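Local coordinates for glycosyltransferase (PDB 3WAD), which is a glycosyltransferase of the GT-B fold class, built from two Rossmann-like domains and related in sequence to the erythromycin biosynthesis protein CIII family, at residues 2-7 and 122-127; 22-27 and 404-409; 30-35 and 47-52; 113-118 and 137-142. One frame throughout, in Å; residues are numbered along the deposited sequence.

In the fold
All four contacts are buried; they differ in chemistry rather than in depth. Interactions 1 and 3 are rungs of one parallel sheet, on neighbouring strands 2-6 and 30-35, and rest on backbone hydrogen bonds. Interactions 2 and 4 are helix pairs held by carbon-to-carbon packing, on opposite faces of that sheet: Leu24 of interaction 2 meets Val3 and Met5, whereas Leu115 of interaction 4 meets Leu4 and Thr6. A hydrogen bond between His32 and His118 ties interaction 3 to interaction 4. Interaction 2 alone brings in a helix from the C-terminal end of the chain. Interactions 2, 3 and 4 also approach the second subunit; interaction 1 does not.

Interaction 1: residues 2-7 and 122-127; sequences RVLMTV and WQPDLV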
loop_
_atom_site.group_PDB
_atom_site.type_symbol
_atom_site.label_atom_id
_atom_site.label_comp_id
_atom_site.label_asym_id
_atom_site.label_seq_id
_atom_site.Cartn_x
_atom_site.Cartn_y
_atom_site.Cartn_z
ATOM N N ARG B 2 -15.049 -6.564 6.833
ATOM C CA ARG B 2 -14.236 -5.692 7.644
ATOM C C ARG B 2 -13.137 -6.612 8.278
ATOM O O ARG B 2 -13.490 -7.651 8.911
ATOM C CB ARG B 2 -15.090 -5.096 8.737
ATOM C CG ARG B 2 -16.376 -4.388 8.170
ATOM C CD ARG B 2 -16.531 -2.975 8.623
ATOM N NE ARG B 2 -17.500 -2.730 9.678
ATOM C CZ ARG B 2 -18.208 -1.588 9.859
ATOM N NH1 ARG B 2 -18.117 -0.533 9.043
ATOM N NH2 ARG B 2 -19.030 -1.490 10.873
ATOM N N VAL B 3 -11.852 -6.262 8.055
ATOM C CA VAL B 3 -10.747 -7.049 8.638
ATOM C C VAL B 3 -9.997 -6.196 9.625
ATOM O O VAL B 3 -9.447 -5.149 9.286
ATOM C CB VAL B 3 -9.792 -7.483 7.570
ATOM C CG1 VAL B 3 -8.661 -8.493 8.177
ATOM C CG2 VAL B 3 -10.533 -8.090 6.395
ATOM N N LEU B 4 -9.971 -6.624 10.850
ATOM C CA LEU B 4 -9.177 -5.951 11.835
ATOM C C LEU B 4 -7.814 -6.697 11.965
ATOM O O LEU B 4 -7.742 -7.807 12.475
ATOM C CB LEU B 4 -9.949 -5.867 13.162
ATOM C CG LEU B 4 -9.270 -5.292 14.379
ATOM C CD1 LEU B 4 -8.840 -3.807 14.080
ATOM C CD2 LEU B 4 -10.093 -5.384 15.686
ATOM N N MET B 5 -6.746 -6.062 11.518
ATOM C CA MET B 5 -5.389 -6.629 11.655
ATOM C C MET B 5 -4.671 -5.957 12.772
ATOM O O MET B 5 -4.806 -4.734 12.937
ATOM C CB MET B 5 -4.615 -6.404 10.389
ATOM C CG MET B 5 -5.411 -6.945 9.162
ATOM S SD MET B 5 -4.481 -6.861 7.601
ATOM C CE MET B 5 -3.121 -8.038 7.862
ATOM N N THR B 6 -3.949 -6.731 13.593
ATOM C CA THR B 6 -3.330 -6.094 14.713
ATOM C C THR B 6 -1.860 -6.583 14.799
ATOM O O THR B 6 -1.570 -7.740 14.544
ATOM C CB THR B 6 -4.142 -6.242 15.962
ATOM O OG1 THR B 6 -3.509 -5.534 17.048
ATOM C CG2 THR B 6 -4.360 -7.740 16.330
ATOM N N VAL B 7 -0.959 -5.674 15.126
ATOM C CA VAL B 7 0.459 -6.033 15.282
ATOM C C VAL B 7 1.016 -5.113 16.374
ATOM O O VAL B 7 0.638 -3.921 16.422
ATOM C CB VAL B 7 1.217 -5.982 13.915
ATOM C CG1 VAL B 7 1.170 -4.584 13.342
ATOM C CG2 VAL B 7 2.697 -6.379 14.076
ATOM N N TRP B 122 -16.593 -1.496 15.748
ATOM C CA TRP B 122 -16.463 -1.754 14.298
ATOM C C TRP B 122 -17.032 -3.066 13.863
ATOM O O TRP B 122 -17.237 -3.323 12.629
ATOM C CB TRP B 122 -14.952 -1.789 13.884
ATOM C CG TRP B 122 -14.706 -1.568 12.384
ATOM C CD1 TRP B 122 -15.338 -0.607 11.610
ATOM C CD2 TRP B 122 -13.735 -2.189 11.511
ATOM N NE1 TRP B 122 -14.863 -0.616 10.363
ATOM C CE2 TRP B 122 -13.877 -1.571 10.242
ATOM C CE3 TRP B 122 -12.754 -3.177 11.673
ATOM C CZ2 TRP B 122 -13.073 -1.917 9.119
ATOM C CZ3 TRP B 122 -11.972 -3.538 10.567
ATOM C CH2 TRP B 122 -12.147 -2.921 9.286
ATOM N N GLN B 123 -17.083 -3.972 14.832
ATOM C CA GLN B 123 -17.476 -5.371 14.629
ATOM C C GLN B 123 -16.888 -6.036 13.373
ATOM O O GLN B 123 -17.612 -6.365 12.490
ATOM C CB GLN B 123 -19.031 -5.506 14.680
ATOM C CG GLN B 123 -19.608 -5.129 16.092
ATOM C CD GLN B 123 -19.498 -6.261 17.079
ATOM O OE1 GLN B 123 -19.363 -7.395 16.667
ATOM N NE2 GLN B 123 -19.564 -5.964 18.403
ATOM N N PRO B 124 -15.559 -6.342 13.343
ATOM C CA PRO B 124 -14.939 -6.932 12.182
ATOM C C PRO B 124 -15.439 -8.339 11.788
ATOM O O PRO B 124 -15.790 -9.081 12.648
ATOM C CB PRO B 124 -13.476 -7.035 12.618
ATOM C CG PRO B 124 -13.520 -7.259 13.974
ATOM C CD PRO B 124 -14.662 -6.370 14.493
ATOM N N ASP B 125 -15.388 -8.737 10.528
ATOM C CA ASP B 125 -15.730 -10.120 10.172
ATOM C C ASP B 125 -14.586 -11.120 10.251
ATOM O O ASP B 125 -14.829 -12.366 10.177
ATOM C CB ASP B 125 -16.247 -10.159 8.752
ATOM C CG ASP B 125 -17.469 -9.215 8.586
ATOM O OD1 ASP B 125 -18.506 -9.499 9.248
ATOM O OD2 ASP B 125 -17.332 -8.121 7.962
ATOM N N LEU B 126 -13.347 -10.587 10.292
ATOM C CA LEU B 126 -12.082 -11.408 10.396
ATOM C C LEU B 126 -11.061 -10.579 11.241
ATOM O O LEU B 126 -10.954 -9.337 11.025
ATOM C CB LEU B 126 -11.603 -11.731 8.979
ATOM C CG LEU B 126 -10.388 -12.690 8.785
ATOM C CD1 LEU B 126 -10.760 -14.103 9.280
ATOM C CD2 LEU B 126 -9.961 -12.677 7.386
ATOM N N VAL B 127 -10.489 -11.166 12.317
ATOM C CA VAL B 127 -9.265 -10.605 12.946
ATOM C C VAL B 127 -8.011 -11.377 12.450
ATOM O O VAL B 127 -8.002 -12.657 12.403
ATOM C CB VAL B 127 -9.387 -10.496 14.460
ATOM C CG1 VAL B 127 -8.010 -9.977 15.176
ATOM C CG2 VAL B 127 -10.624 -9.579 14.822
#
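Strands 2-6 and 126-130 run parallel, pairing Val3 with Leu126 and Leu4 with Val127. Arg2 O accepts two bonds where the second strand begins: from Asp125 N (2.7 Å), on a lone pair in the carbonyl plane, and from Leu126 N (3.2 Å), nearly along the C=O axis. The next rung, Leu4 N to Leu126 O, measures 2.9 Å. Arg2 N donates almost straight (170°) to Asp125 OD2 at 3.0 Å, using that oxygen's anti lone pair, so both backbone polar atoms of Arg2 are held. Its side chain, bent at chi2 and chi3, lays the guanidinium flat on Trp122, centres 4.0 Å apart and planes at 25°. CD adds a CH-pi contact, 3.7 Å from the centroid of the five-membered indole ring, and NE and NH2 both make weak bonds to Trp122 O. The far edge of the indole faces Val3 O and Leu4 N in its plane, and Trp122 also stacks with His32. On the Leu4 and Val127 face, Leu4 CB packs against Pro124 CB at 3.8 Å. This pairing of the first and fourth strands is the point where strand order reverses in a Rossmann-like 3-2-1-4-5 parallel sheet.

Interaction 2: residues 22-27 and 404-409; sequences WALTTA and ETVGEL
The carbonyl oxygen of Ala23 is gripped by two backbone N-H groups of its own helix: that of Ala27, with N 3.2 Å from Ala23 O, and more weakly that of Thr26. In the partner helix Glu408 N and Leu409 N bond likewise to Glu404 O and Thr405 O, while the contact between the helices is carbon on carbon. The two short segments cross almost at right angles, at -81°, with axes 9.6 Å apart at closest approach. Val406 is the central piece, and its two methyls divide the work. CG1, anti to the backbone N (chi1 166°), lies 3.9 Å from Leu24 CD2 and 4.0 Å from Ala27 CB. CG2, beside the backbone N, reaches 3.7 Å from Ala23 CB and also approaches the backbone of Ala23 and Leu24. The small alanines, one helical turn apart, let Val406 come close to the helix. Helix 402-415, at the C-terminal end of the chain, packs here on the N-terminal Rossmann-like domain, as in many GT-B enzymes. Leu409, three residues after Val406, extends the patch: its CD1 is 4.2 Å from Leu24 CD2. Leu24 and Leu409 also both touch Ile128, so the pair continues onto the sheet. On another side of helix 18-27, Trp22 stacks with Trp22 of the second subunit; Ala23 also packs on Thr26 of that subunit.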
loop_
_atom_site.group_PDB
_atom_site.type_symbol
_atom_site.label_atom_id
_atom_site.label_comp_id
_atom_site.label_asym_id
_atom_site.label_seq_id
_atom_site.Cartn_x
_atom_site.Cartn_y
_atom_site.Cartn_z
ATOM N N TRP B 22 -2.706 -4.979 1.926
ATOM C CA TRP B 22 -3.030 -4.407 0.644
ATOM C C TRP B 22 -3.783 -5.330 -0.355
ATOM O O TRP B 22 -4.630 -4.817 -1.108
ATOM C CB TRP B 22 -1.786 -3.865 -0.042
ATOM C CG TRP B 22 -1.605 -2.371 0.243
ATOM C CD1 TRP B 22 -0.661 -1.785 1.079
ATOM C CD2 TRP B 22 -2.400 -1.286 -0.275
ATOM N NE1 TRP B 22 -0.817 -0.408 1.077
ATOM C CE2 TRP B 22 -1.892 -0.075 0.300
ATOM C CE3 TRP B 22 -3.494 -1.215 -1.166
ATOM C CZ2 TRP B 22 -2.397 1.199 -0.034
ATOM C CZ3 TRP B 22 -4.017 0.065 -1.492
ATOM C CH2 TRP B 22 -3.446 1.260 -0.929
ATOM N N ALA B 23 -3.455 -6.630 -0.378
ATOM C CA ALA B 23 -4.232 -7.652 -1.169
ATOM C C ALA B 23 -5.698 -7.631 -0.728
ATOM O O ALA B 23 -6.581 -7.514 -1.575
ATOM C CB ALA B 23 -3.641 -9.065 -1.049
ATOM N N LEU B 24 -5.950 -7.648 0.563
ATOM C CA LEU B 24 -7.305 -7.511 1.080
ATOM C C LEU B 24 -7.969 -6.170 0.687
ATOM O O LEU B 24 -9.190 -6.112 0.326
ATOM C CB LEU B 24 -7.301 -7.659 2.578
ATOM C CG LEU B 24 -7.054 -9.093 3.122
ATOM C CD1 LEU B 24 -6.681 -8.958 4.620
ATOM C CD2 LEU B 24 -8.378 -10.026 2.986
ATOM N N THR B 25 -7.185 -5.087 0.742
ATOM C CA THR B 25 -7.714 -3.773 0.341
ATOM C C THR B 25 -8.127 -3.739 -1.146
ATOM O O THR B 25 -9.198 -3.244 -1.475
ATOM C CB THR B 25 -6.686 -2.674 0.695
ATOM O OG1 THR B 25 -6.459 -2.726 2.128
ATOM C CG2 THR B 25 -7.206 -1.272 0.338
ATOM N N THR B 26 -7.320 -4.283 -2.035
ATOM C CA THR B 26 -7.596 -4.085 -3.448
ATOM C C THR B 26 -8.646 -5.087 -3.980
ATOM O O THR B 26 -9.157 -4.925 -5.095
ATOM C CB THR B 26 -6.325 -4.098 -4.294
ATOM O OG1 THR B 26 -5.599 -5.334 -4.085
ATOM C CG2 THR B 26 -5.422 -2.785 -3.899
ATOM N N ALA B 27 -8.893 -6.119 -3.200
ATOM C CA ALA B 27 -10.038 -7.004 -3.433
ATOM C C ALA B 27 -11.344 -6.384 -2.904
ATOM O O ALA B 27 -12.408 -6.884 -3.247
ATOM C CB ALA B 27 -9.773 -8.361 -2.844
ATOM N N GLU B 404 -5.424 -15.596 -4.292
ATOM C CA GLU B 404 -5.893 -16.889 -3.754
ATOM C C GLU B 404 -5.990 -16.912 -2.212
ATOM O O GLU B 404 -6.872 -17.550 -1.603
ATOM C CB GLU B 404 -4.896 -17.977 -4.106
ATOM C CG GLU B 404 -4.808 -18.447 -5.513
ATOM C CD GLU B 404 -3.852 -19.649 -5.621
ATOM O OE1 GLU B 404 -4.068 -20.731 -4.913
ATOM O OE2 GLU B 404 -2.878 -19.492 -6.393
ATOM N N THR B 405 -5.035 -16.248 -1.543
ATOM C CA THR B 405 -5.023 -16.249 -0.076
ATOM C C THR B 405 -6.147 -15.408 0.515
ATOM O O THR B 405 -6.744 -15.764 1.567
ATOM C CB THR B 405 -3.650 -15.737 0.486
ATOM O OG1 THR B 405 -2.601 -16.595 -0.038
ATOM C CG2 THR B 405 -3.709 -15.793 1.940
ATOM N N VAL B 406 -6.408 -14.258 -0.118
ATOM C CA VAL B 406 -7.564 -13.470 0.271
ATOM C C VAL B 406 -8.800 -14.389 0.115
ATOM O O VAL B 406 -9.649 -14.400 0.946
ATOM C CB VAL B 406 -7.700 -12.201 -0.656
ATOM C CG1 VAL B 406 -9.113 -11.555 -0.478
ATOM C CG2 VAL B 406 -6.572 -11.207 -0.376
ATOM N N GLY B 407 -8.833 -15.219 -0.931
ATOM C CA GLY B 407 -9.993 -16.084 -1.160
ATOM C C GLY B 407 -10.142 -17.078 -0.035
ATOM O O GLY B 407 -11.224 -17.310 0.397
ATOM N N GLU B 408 -9.030 -17.617 0.485
ATOM C CA GLU B 408 -9.115 -18.461 1.677
ATOM C C GLU B 408 -9.533 -17.720 2.899
ATOM O O GLU B 408 -10.200 -18.267 3.777
ATOM C CB GLU B 408 -7.766 -19.127 1.992
ATOM C CG GLU B 408 -7.274 -19.955 0.919
ATOM C CD GLU B 408 -7.894 -21.345 0.917
ATOM O OE1 GLU B 408 -8.881 -21.638 1.670
ATOM O OE2 GLU B 408 -7.403 -22.144 0.080
ATOM N N LEU B 409 -9.086 -16.461 3.027
ATOM C CA LEU B 409 -9.403 -15.737 4.220
ATOM C C LEU B 409 -10.924 -15.425 4.243
ATOM O O LEU B 409 -11.521 -15.299 5.297
ATOM C CB LEU B 409 -8.575 -14.413 4.276
ATOM C CG LEU B 409 -7.069 -14.642 4.591
ATOM C CD1 LEU B 409 -6.296 -13.333 4.529
ATOM C CD2 LEU B 409 -6.871 -15.320 5.915
#

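Interaction 3: residues 30-35 and 47-52; sequences EVHIAS and GLTAVP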
loop_
_atom_site.group_PDB
_atom_site.type_symbol
_atom_site.label_atom_id
_atom_site.label_comp_id
_atom_site.label_asym_id
_atom_site.label_seq_id
_atom_site.Cartn_x
_atom_site.Cartn_y
_atom_site.Cartn_z
ATOM N N GLU B 30 -12.423 -3.680 3.731
ATOM C CA GLU B 30 -12.046 -2.530 4.540
ATOM C C GLU B 30 -11.075 -3.052 5.609
ATOM O O GLU B 30 -11.454 -3.914 6.422
ATOM C CB GLU B 30 -13.217 -1.970 5.332
ATOM C CG GLU B 30 -14.394 -1.539 4.525
ATOM C CD GLU B 30 -14.228 -0.139 3.996
ATOM O OE1 GLU B 30 -14.443 0.060 2.775
ATOM O OE2 GLU B 30 -13.862 0.763 4.791
ATOM N N VAL B 31 -9.851 -2.535 5.610
ATOM C CA VAL B 31 -8.794 -3.085 6.492
ATOM C C VAL B 31 -8.351 -1.990 7.450
ATOM O O VAL B 31 -8.040 -0.885 7.031
ATOM C CB VAL B 31 -7.634 -3.495 5.631
ATOM C CG1 VAL B 31 -6.482 -4.084 6.478
ATOM C CG2 VAL B 31 -8.106 -4.538 4.580
ATOM N N HIS B 32 -8.418 -2.278 8.730
ATOM C CA HIS B 32 -7.837 -1.443 9.751
ATOM C C HIS B 32 -6.553 -2.103 10.312
ATOM O O HIS B 32 -6.571 -3.318 10.680
ATOM C CB HIS B 32 -8.839 -1.205 10.914
ATOM C CG HIS B 32 -9.967 -0.269 10.573
ATOM N ND1 HIS B 32 -11.047 -0.082 11.407
ATOM C CD2 HIS B 32 -10.179 0.533 9.507
ATOM C CE1 HIS B 32 -11.859 0.816 10.881
ATOM N NE2 HIS B 32 -11.375 1.177 9.713
ATOM N N ILE B 33 -5.478 -1.316 10.452
ATOM C CA ILE B 33 -4.257 -1.829 11.121
ATOM C C ILE B 33 -4.179 -1.213 12.508
ATOM O O ILE B 33 -3.946 0.034 12.653
ATOM C CB ILE B 33 -2.876 -1.538 10.330
ATOM C CG1 ILE B 33 -3.041 -1.775 8.816
ATOM C CG2 ILE B 33 -1.644 -2.271 11.013
ATOM C CD1 ILE B 33 -3.356 -3.289 8.412
ATOM N N ALA B 34 -4.362 -2.044 13.521
ATOM C CA ALA B 34 -4.366 -1.499 14.866
ATOM C C ALA B 34 -3.021 -1.814 15.440
ATOM O O ALA B 34 -2.587 -2.970 15.366
ATOM C CB ALA B 34 -5.509 -2.189 15.723
ATOM N N SER B 35 -2.390 -0.822 16.074
ATOM C CA SER B 35 -1.093 -0.996 16.688
ATOM C C SER B 35 -0.932 0.133 17.693
ATOM O O SER B 35 -1.780 1.088 17.721
ATOM C CB SER B 35 -0.003 -1.004 15.583
ATOM O OG SER B 35 1.293 -1.399 16.024
ATOM N N GLY B 47 1.086 2.970 3.347
ATOM C CA GLY B 47 -0.149 3.276 2.646
ATOM C C GLY B 47 -1.422 2.753 3.275
ATOM O O GLY B 47 -2.438 2.696 2.570
ATOM N N LEU B 48 -1.428 2.436 4.577
ATOM C CA LEU B 48 -2.569 1.738 5.168
ATOM C C LEU B 48 -3.229 2.594 6.256
ATOM O O LEU B 48 -2.703 3.662 6.594
ATOM C CB LEU B 48 -2.119 0.354 5.737
ATOM C CG LEU B 48 -1.547 -0.610 4.740
ATOM C CD1 LEU B 48 -0.777 -1.857 5.302
ATOM C CD2 LEU B 48 -2.722 -1.047 3.743
ATOM N N THR B 49 -4.343 2.130 6.828
ATOM C CA THR B 49 -5.136 2.915 7.778
ATOM C C THR B 49 -4.828 2.445 9.148
ATOM O O THR B 49 -4.993 1.271 9.444
ATOM C CB THR B 49 -6.627 2.724 7.501
ATOM O OG1 THR B 49 -6.884 3.200 6.195
ATOM C CG2 THR B 49 -7.512 3.528 8.412
ATOM N N ALA B 50 -4.341 3.365 9.980
ATOM C CA ALA B 50 -3.903 3.048 11.291
ATOM C C ALA B 50 -4.997 3.327 12.273
ATOM O O ALA B 50 -5.663 4.400 12.226
ATOM C CB ALA B 50 -2.685 3.905 11.635
ATOM N N VAL B 51 -5.162 2.396 13.227
ATOM C CA VAL B 51 -6.075 2.569 14.333
ATOM C C VAL B 51 -5.245 2.437 15.613
ATOM O O VAL B 51 -4.909 1.338 16.007
ATOM C CB VAL B 51 -7.226 1.483 14.244
ATOM C CG1 VAL B 51 -8.260 1.630 15.356
ATOM C CG2 VAL B 51 -7.870 1.535 12.876
ATOM N N PRO B 52 -4.851 3.565 16.216
ATOM C CA PRO B 52 -3.956 3.522 17.379
ATOM C C PRO B 52 -4.668 2.912 18.585
ATOM O O PRO B 52 -5.843 3.245 18.850
ATOM C CB PRO B 52 -3.636 4.993 17.675
ATOM C CG PRO B 52 -4.085 5.777 16.407
ATOM C CD PRO B 52 -5.107 4.928 15.689
HETATM O O HOH W 1 -5.370 -0.304 5.931
HETATM O O HOH W 2 -9.387 1.319 5.582
#
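Two short, nearly straight backbone bonds fix the pairing: Val51 N to Ile33 O at 2.7 Å and Ile33 N to Thr49 O at 2.8 Å. The second runs almost along the C=O axis of Thr49, whereas Val51 N sits above the carbonyl plane of Ile33. A weak bond from Ser35 N to Val51 O, 3.3 Å long, continues the series. This is the parallel strand pair of a beta-alpha-beta unit, strand 30-35, helix 40-44 and strand 49-52, within a Rossmann-like sheet. The strands splay at their N-terminal ends, consistent with the 41° between their directions, and a water occupies the next rung: it donates to Val31 O and accepts from Thr49 N, 2.8 Å away. A second water donates to Val31 O and also hydrogen-bonds with Thr49 OG1. Beyond Thr49 and Ala50, a strand of the second subunit pairs in parallel, so the sheet crosses the dimer interface. Packing differs between the two faces. On the side of helix 40-44 the Ile33 and Leu48 side chains cross obliquely, Ile33 CG1 3.9 Å from Leu48 CB. On the face of Ala34 and Val51, the imidazole of His32 bonds through ND1 to His118 NE2 and has Thr49 alongside. Val51 CG2, anti to its own carbonyl carbon, tucks against this histidine at its root, 3.5 Å from His32 CB.

Interaction 4: residues 113-118 and 137-142; sequences ADLVAH and PIAAEA
The imidazole of His118 is the flat group of helix segment 113-118, and it takes no part in the packing against 137-142. Its ring meets that of Trp122, on the same helix, with planes about 20° apart, and also meets the ring of its hydrogen-bond partner His32 on strand 30-35; Arg240 of the second subunit packs on His118 as well. The helix pair itself is joined by aliphatic groups. Its segments run in roughly the same direction, crossing at -29° with axes 8.4 Å apart, and the CA atoms of Val116 and Ala139 come within 4.3 Å. Such close backbones are possible because Ala139 presents only a methyl, its CB lying 3.7 Å from Leu115 CG and almost as near to Leu115 CD2. Val116 straddles one turn with its two branches. CG1, anti to the backbone N, reaches Ala142 CB at 3.8 Å; CG2, beside the backbone N, rests 3.8 Å from Ala139 CA and 4.1 Å from Ile138 CG2. Helix 109-122 precedes strand 126-130 and helix 135-141 follows it, the latter being the crossover to strand 147-150. Both helices lie on the face of the parallel sheet that carries Leu4 and Val127: Leu115 rests on Leu4 and Thr6 of strand 2-6, and Ala140 on Val127.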
loop_
_atom_site.group_PDB
_atom_site.type_symbol
_atom_site.label_atom_id
_atom_site.label_comp_id
_atom_site.label_asym_id
_atom_site.label_seq_id
_atom_site.Cartn_x
_atom_site.Cartn_y
_atom_site.Cartn_z
ATOM N N ALA B 113 -7.725 -3.594 25.957
ATOM C CA ALA B 113 -9.056 -2.957 26.152
ATOM C C ALA B 113 -9.428 -2.033 24.935
ATOM O O ALA B 113 -10.559 -2.151 24.284
ATOM C CB ALA B 113 -9.068 -2.262 27.507
ATOM N N ASP B 114 -8.458 -1.215 24.502
ATOM C CA ASP B 114 -8.689 -0.411 23.278
ATOM C C ASP B 114 -8.987 -1.258 22.117
ATOM O O ASP B 114 -9.856 -0.904 21.325
ATOM C CB ASP B 114 -7.515 0.515 22.872
ATOM C CG ASP B 114 -7.323 1.656 23.830
ATOM O OD1 ASP B 114 -7.939 1.601 24.930
ATOM O OD2 ASP B 114 -6.529 2.593 23.513
ATOM N N LEU B 115 -8.250 -2.353 21.906
ATOM C CA LEU B 115 -8.609 -3.186 20.718
ATOM C C LEU B 115 -10.014 -3.883 20.839
ATOM O O LEU B 115 -10.714 -4.029 19.837
ATOM C CB LEU B 115 -7.524 -4.236 20.350
ATOM C CG LEU B 115 -7.677 -4.995 19.025
ATOM C CD1 LEU B 115 -7.406 -4.069 17.810
ATOM C CD2 LEU B 115 -6.675 -6.167 18.954
ATOM N N VAL B 116 -10.335 -4.403 22.027
ATOM C CA VAL B 116 -11.712 -4.967 22.258
ATOM C C VAL B 116 -12.834 -3.919 21.969
ATOM O O VAL B 116 -13.736 -4.159 21.149
ATOM C CB VAL B 116 -11.859 -5.529 23.644
ATOM C CG1 VAL B 116 -13.298 -6.124 23.815
ATOM C CG2 VAL B 116 -10.795 -6.665 23.892
ATOM N N ALA B 117 -12.699 -2.740 22.586
ATOM C CA ALA B 117 -13.614 -1.616 22.322
ATOM C C ALA B 117 -13.802 -1.349 20.859
ATOM O O ALA B 117 -14.946 -1.213 20.438
ATOM C CB ALA B 117 -13.202 -0.344 23.049
ATOM N N HIS B 118 -12.709 -1.279 20.060
ATOM C CA HIS B 118 -12.793 -1.132 18.589
ATOM C C HIS B 118 -13.463 -2.303 17.891
ATOM O O HIS B 118 -14.204 -2.145 16.865
ATOM C CB HIS B 118 -11.392 -0.920 17.959
ATOM C CG HIS B 118 -11.439 -0.596 16.492
ATOM N ND1 HIS B 118 -11.974 0.580 16.026
ATOM C CD2 HIS B 118 -11.017 -1.275 15.395
ATOM C CE1 HIS B 118 -11.911 0.603 14.706
ATOM N NE2 HIS B 118 -11.337 -0.516 14.290
ATOM N N PRO B 137 -6.475 -12.216 19.483
ATOM C CA PRO B 137 -7.487 -13.248 19.757
ATOM C C PRO B 137 -8.506 -12.839 20.841
ATOM O O PRO B 137 -9.603 -13.303 20.745
ATOM C CB PRO B 137 -6.649 -14.487 20.190
ATOM C CG PRO B 137 -5.338 -13.903 20.740
ATOM C CD PRO B 137 -5.102 -12.653 19.855
ATOM N N ILE B 138 -8.124 -12.080 21.873
ATOM C CA ILE B 138 -9.069 -11.574 22.903
ATOM C C ILE B 138 -10.175 -10.705 22.220
ATOM O O ILE B 138 -11.445 -10.975 22.360
ATOM C CB ILE B 138 -8.333 -10.806 23.995
ATOM C CG1 ILE B 138 -7.231 -11.695 24.617
ATOM C CG2 ILE B 138 -9.267 -10.257 25.102
ATOM C CD1 ILE B 138 -7.769 -12.990 25.282
ATOM N N ALA B 139 -9.714 -9.720 21.426
ATOM C CA ALA B 139 -10.652 -8.833 20.751
ATOM C C ALA B 139 -11.613 -9.634 19.838
ATOM O O ALA B 139 -12.837 -9.379 19.879
ATOM C CB ALA B 139 -9.919 -7.766 19.956
ATOM N N ALA B 140 -11.090 -10.601 19.071
ATOM C CA ALA B 140 -11.863 -11.377 18.100
ATOM C C ALA B 140 -12.979 -12.191 18.715
ATOM O O ALA B 140 -14.027 -12.382 18.069
ATOM C CB ALA B 140 -10.993 -12.340 17.304
ATOM N N GLU B 141 -12.699 -12.707 19.901
ATOM C CA GLU B 141 -13.576 -13.614 20.591
ATOM C C GLU B 141 -14.632 -12.856 21.400
ATOM O O GLU B 141 -15.580 -13.435 21.889
ATOM C CB GLU B 141 -12.749 -14.477 21.547
ATOM C CG GLU B 141 -11.836 -15.405 20.749
ATOM C CD GLU B 141 -12.424 -16.758 20.488
ATOM O OE1 GLU B 141 -11.694 -17.622 19.904
ATOM O OE2 GLU B 141 -13.607 -16.955 20.890
ATOM N N ALA B 142 -14.432 -11.560 21.587
ATOM C CA ALA B 142 -15.442 -10.760 22.209
ATOM C C ALA B 142 -16.595 -10.597 21.215
ATOM O O ALA B 142 -17.667 -10.206 21.585
ATOM C CB ALA B 142 -14.831 -9.458 22.659
#